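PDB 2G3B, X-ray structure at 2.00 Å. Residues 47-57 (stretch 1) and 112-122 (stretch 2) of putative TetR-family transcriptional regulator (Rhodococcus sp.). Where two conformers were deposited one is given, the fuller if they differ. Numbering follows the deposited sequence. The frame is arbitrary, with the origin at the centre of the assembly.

Stretch 1 (47-57) RIGLLEAALNY
Stretch 2, residues 112-122: EALRDPLARTT

What fills the apolar centre of the contact? L55 does, the residue most covered by the opposing stretch. Its CA-to-CB bond points toward stretch 2, and with chi1 -86° and chi2 156° (m, t) L55 CD1 lies 3.7 Å from P117 CB and 4.1 Å from L114 CD2, and L55 CD2 sits 3.6 Å from L118 CD1. L118 (t, p) has its CA-to-CB bond sideways, yet its side chain still meets L55. P117, its ring puckered C-gamma exo, also packs against the base of the glutamate side chain, with E52 CB 4.0 Å from P117 CB.

How do the two backbones lie against each other? Residues 47-57 are helical throughout, phi near -60° and psi near -45°; the later part of stretch 2 is a second helix running through T122, and 112-114 already have helical phi/psi without the regular bonds. The two helices run nearly parallel, at a signed crossing angle of -17° with axes 9.4 Å apart at closest approach. CA atoms pair at 7.3 Å for I48 with L114, 5.5 Å for E52 with P117 and 6.2 Å for N56 with T121, so the backbones come nearest at the proline. Within each helix the backbone bonds are regular, as with L55 N to L51 O (2.7 Å) and T121 N to P117 O (2.9 Å).

What closes the apolar patch toward the N-terminal ends? L114, with chi1 off-well at -101° and chi2 t, starts sideways but brings its end nearer, placing L114 CD2 4.2 Å from L51 CB. I48 (t, p) points toward stretch 2; its I48 CD1 is 4.0 Å from A113 CB, 4.3 Å from L114 CD2 and 3.6 Å from the carbonyl A113 O.

Where does the contact become polar? E52 (t, t, chi3 -49°) leaves its helix sideways, but its carboxylate swings nearer and forms a salt bridge with R120 (m, t, m, chi4 -98°), E52 OE1 to R120 NH2 3.0 Å. The carboxylate oxygen lies at the guanidinium edge, near its plane, but the N-H...O angle of 130° makes the hydrogen bond weak.

How is the C-terminal edge joined? T121 (chi1 m) points toward stretch 1, its methyl T121 CG2 3.6 Å from L55 O. Its hydroxyl T121 OG1 lies 2.8 Å from N56 OD1, the asparagine having chi1 -80° and chi2 -33°. A water bridges the helices, donating to T121 OG1 at 2.8 Å and to E52 O at 3.1 Å, thereby linking a side chain to the facing backbone.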

# COMPACT_ATOMS: atom_id res chain seq x y z
N ARG A 47 -11.19 0.42 22.73
CA ARG A 47 -11.23 0.36 21.27
C ARG A 47 -9.84 0.11 20.67
O ARG A 47 -9.73 -0.69 19.74
CB ARG A 47 -11.89 1.61 20.68
CG ARG A 47 -12.10 1.53 19.17
CD ARG A 47 -12.82 2.80 18.66
NE ARG A 47 -12.44 3.14 17.29
CZ ARG A 47 -11.29 3.72 16.94
NH1 ARG A 47 -10.39 4.08 17.87
NH2 ARG A 47 -11.05 3.99 15.67
N ILE A 48 -8.79 0.72 21.22
CA ILE A 48 -7.44 0.39 20.71
C ILE A 48 -7.06 -1.08 20.99
O ILE A 48 -6.45 -1.74 20.15
CB ILE A 48 -6.33 1.43 21.15
CG1 ILE A 48 -5.05 1.29 20.32
CG2 ILE A 48 -5.99 1.38 22.65
CD1 ILE A 48 -5.23 1.45 18.80
N GLY A 49 -7.41 -1.59 22.17
CA GLY A 49 -7.17 -3.04 22.46
C GLY A 49 -7.90 -3.94 21.46
O GLY A 49 -7.35 -4.95 21.00
N LEU A 50 -9.13 -3.56 21.10
CA LEU A 50 -9.93 -4.28 20.08
C LEU A 50 -9.19 -4.30 18.74
O LEU A 50 -9.04 -5.36 18.09
CB LEU A 50 -11.39 -3.69 19.95
CG LEU A 50 -12.33 -4.32 18.86
CD1 LEU A 50 -12.59 -5.80 19.20
CD2 LEU A 50 -13.68 -3.60 18.64
N LEU A 51 -8.68 -3.14 18.33
CA LEU A 51 -8.06 -3.02 17.00
C LEU A 51 -6.74 -3.79 16.96
O LEU A 51 -6.45 -4.51 15.97
CB LEU A 51 -7.84 -1.54 16.64
CG LEU A 51 -9.12 -0.71 16.39
CD1 LEU A 51 -8.83 0.77 16.30
CD2 LEU A 51 -9.85 -1.17 15.17
N GLU A 52 -5.95 -3.64 18.02
CA GLU A 52 -4.72 -4.43 18.17
C GLU A 52 -5.03 -5.91 18.01
O GLU A 52 -4.41 -6.60 17.23
CB GLU A 52 -4.07 -4.20 19.52
CG GLU A 52 -2.84 -5.14 19.70
CD GLU A 52 -2.00 -4.84 20.95
OE1 GLU A 52 -1.64 -3.66 21.16
OE2 GLU A 52 -1.67 -5.78 21.71
N ALA A 53 -6.02 -6.41 18.74
CA ALA A 53 -6.38 -7.83 18.64
C ALA A 53 -6.92 -8.19 17.25
O ALA A 53 -6.67 -9.32 16.75
CB ALA A 53 -7.37 -8.22 19.78
N ALA A 54 -7.63 -7.27 16.60
CA ALA A 54 -8.12 -7.50 15.22
C ALA A 54 -6.96 -7.54 14.21
O ALA A 54 -6.94 -8.37 13.32
CB ALA A 54 -9.14 -6.44 14.77
N LEU A 55 -6.01 -6.63 14.34
CA LEU A 55 -4.80 -6.73 13.54
C LEU A 55 -4.21 -8.15 13.65
O LEU A 55 -3.93 -8.78 12.64
CB LEU A 55 -3.81 -5.67 13.99
CG LEU A 55 -3.96 -4.29 13.35
CD1 LEU A 55 -3.34 -3.21 14.27
CD2 LEU A 55 -3.28 -4.28 11.94
N ASN A 56 -4.04 -8.67 14.87
CA ASN A 56 -3.41 -9.98 15.03
C ASN A 56 -4.27 -11.14 14.49
O ASN A 56 -3.74 -12.10 13.91
CB ASN A 56 -3.04 -10.21 16.49
CG ASN A 56 -1.75 -9.51 16.88
OD1 ASN A 56 -0.81 -9.35 16.05
ND2 ASN A 56 -1.71 -9.05 18.12
N TYR A 57 -5.58 -11.05 14.71
CA TYR A 57 -6.56 -12.00 14.16
C TYR A 57 -6.42 -12.13 12.62
O TYR A 57 -6.31 -13.23 12.09
CB TYR A 57 -7.96 -11.54 14.56
CG TYR A 57 -9.05 -12.50 14.12
CD1 TYR A 57 -9.29 -13.66 14.83
CD2 TYR A 57 -9.79 -12.26 12.95
CE1 TYR A 57 -10.26 -14.57 14.43
CE2 TYR A 57 -10.77 -13.17 12.53
CZ TYR A 57 -11.00 -14.31 13.29
OH TYR A 57 -11.98 -15.22 12.93
N GLU A 112 -2.43 7.96 15.10
CA GLU A 112 -1.11 7.54 15.59
C GLU A 112 -1.13 6.32 16.54
O GLU A 112 -0.17 5.53 16.57
CB GLU A 112 -0.40 8.75 16.21
CG GLU A 112 0.77 8.48 17.15
CD GLU A 112 1.64 9.72 17.31
OE1 GLU A 112 2.45 9.79 18.28
OE2 GLU A 112 1.50 10.64 16.46
N ALA A 113 -2.22 6.13 17.27
CA ALA A 113 -2.33 5.00 18.21
C ALA A 113 -2.29 3.63 17.52
O ALA A 113 -1.94 2.64 18.16
CB ALA A 113 -3.62 5.08 19.06
N LEU A 114 -2.72 3.59 16.26
CA LEU A 114 -2.75 2.37 15.45
C LEU A 114 -1.35 1.93 15.03
O LEU A 114 -1.12 0.79 14.60
CB LEU A 114 -3.57 2.64 14.19
CG LEU A 114 -5.01 2.12 14.16
CD1 LEU A 114 -5.59 2.26 12.71
CD2 LEU A 114 -4.89 0.61 14.57
N ARG A 115 -0.41 2.86 15.09
CA ARG A 115 0.93 2.65 14.47
C ARG A 115 1.71 1.56 15.15
O ARG A 115 2.29 0.68 14.45
CB ARG A 115 1.75 3.96 14.46
CG ARG A 115 1.20 4.98 13.48
CD ARG A 115 1.98 6.27 13.63
NE ARG A 115 1.50 7.23 12.62
CZ ARG A 115 2.05 8.42 12.43
NH1 ARG A 115 3.11 8.80 13.18
NH2 ARG A 115 1.56 9.23 11.51
N ASP A 116 1.75 1.60 16.49
CA ASP A 116 2.55 0.58 17.24
C ASP A 116 2.00 -0.86 17.04
O ASP A 116 2.75 -1.76 16.72
CB ASP A 116 2.68 0.93 18.74
CG ASP A 116 3.75 1.99 19.00
OD1 ASP A 116 4.51 2.35 18.07
OD2 ASP A 116 3.85 2.44 20.14
N PRO A 117 0.69 -1.07 17.25
CA PRO A 117 0.20 -2.42 16.94
C PRO A 117 0.43 -2.86 15.49
O PRO A 117 0.82 -4.00 15.27
CB PRO A 117 -1.34 -2.35 17.24
CG PRO A 117 -1.58 -1.10 17.88
CD PRO A 117 -0.35 -0.21 17.83
N LEU A 118 0.14 -1.99 14.52
CA LEU A 118 0.33 -2.34 13.11
C LEU A 118 1.79 -2.69 12.83
O LEU A 118 2.06 -3.61 12.06
CB LEU A 118 -0.09 -1.18 12.19
CG LEU A 118 0.04 -1.35 10.66
CD1 LEU A 118 -0.65 -2.65 10.15
CD2 LEU A 118 -0.51 -0.12 9.95
N ALA A 119 2.71 -1.92 13.39
CA ALA A 119 4.16 -2.18 13.24
C ALA A 119 4.52 -3.55 13.79
O ALA A 119 5.29 -4.31 13.19
CB ALA A 119 4.97 -1.09 13.94
N ARG A 120 3.90 -3.91 14.92
CA ARG A 120 4.24 -5.18 15.58
C ARG A 120 3.69 -6.29 14.75
O ARG A 120 4.37 -7.30 14.58
CB ARG A 120 3.65 -5.26 16.99
CG ARG A 120 4.47 -4.49 18.06
CD ARG A 120 3.95 -4.73 19.48
NE ARG A 120 2.61 -4.17 19.74
CZ ARG A 120 2.36 -3.00 20.34
NH1 ARG A 120 3.32 -2.18 20.73
NH2 ARG A 120 1.10 -2.63 20.53
N THR A 121 2.45 -6.15 14.26
CA THR A 121 1.86 -7.22 13.45
C THR A 121 2.59 -7.34 12.11
O THR A 121 2.91 -8.44 11.68
CB THR A 121 0.31 -7.01 13.30
OG1 THR A 121 -0.23 -6.97 14.60
CG2 THR A 121 -0.36 -8.16 12.53
N THR A 122 2.93 -6.21 11.49
CA THR A 122 3.67 -6.24 10.21
C THR A 122 5.04 -6.92 10.44
O THR A 122 5.48 -7.74 9.60
CB THR A 122 3.87 -4.82 9.64
OG1 THR A 122 2.60 -4.24 9.43
CG2 THR A 122 4.68 -4.83 8.31
O HOH W 1 -1.48 -5.60 16.74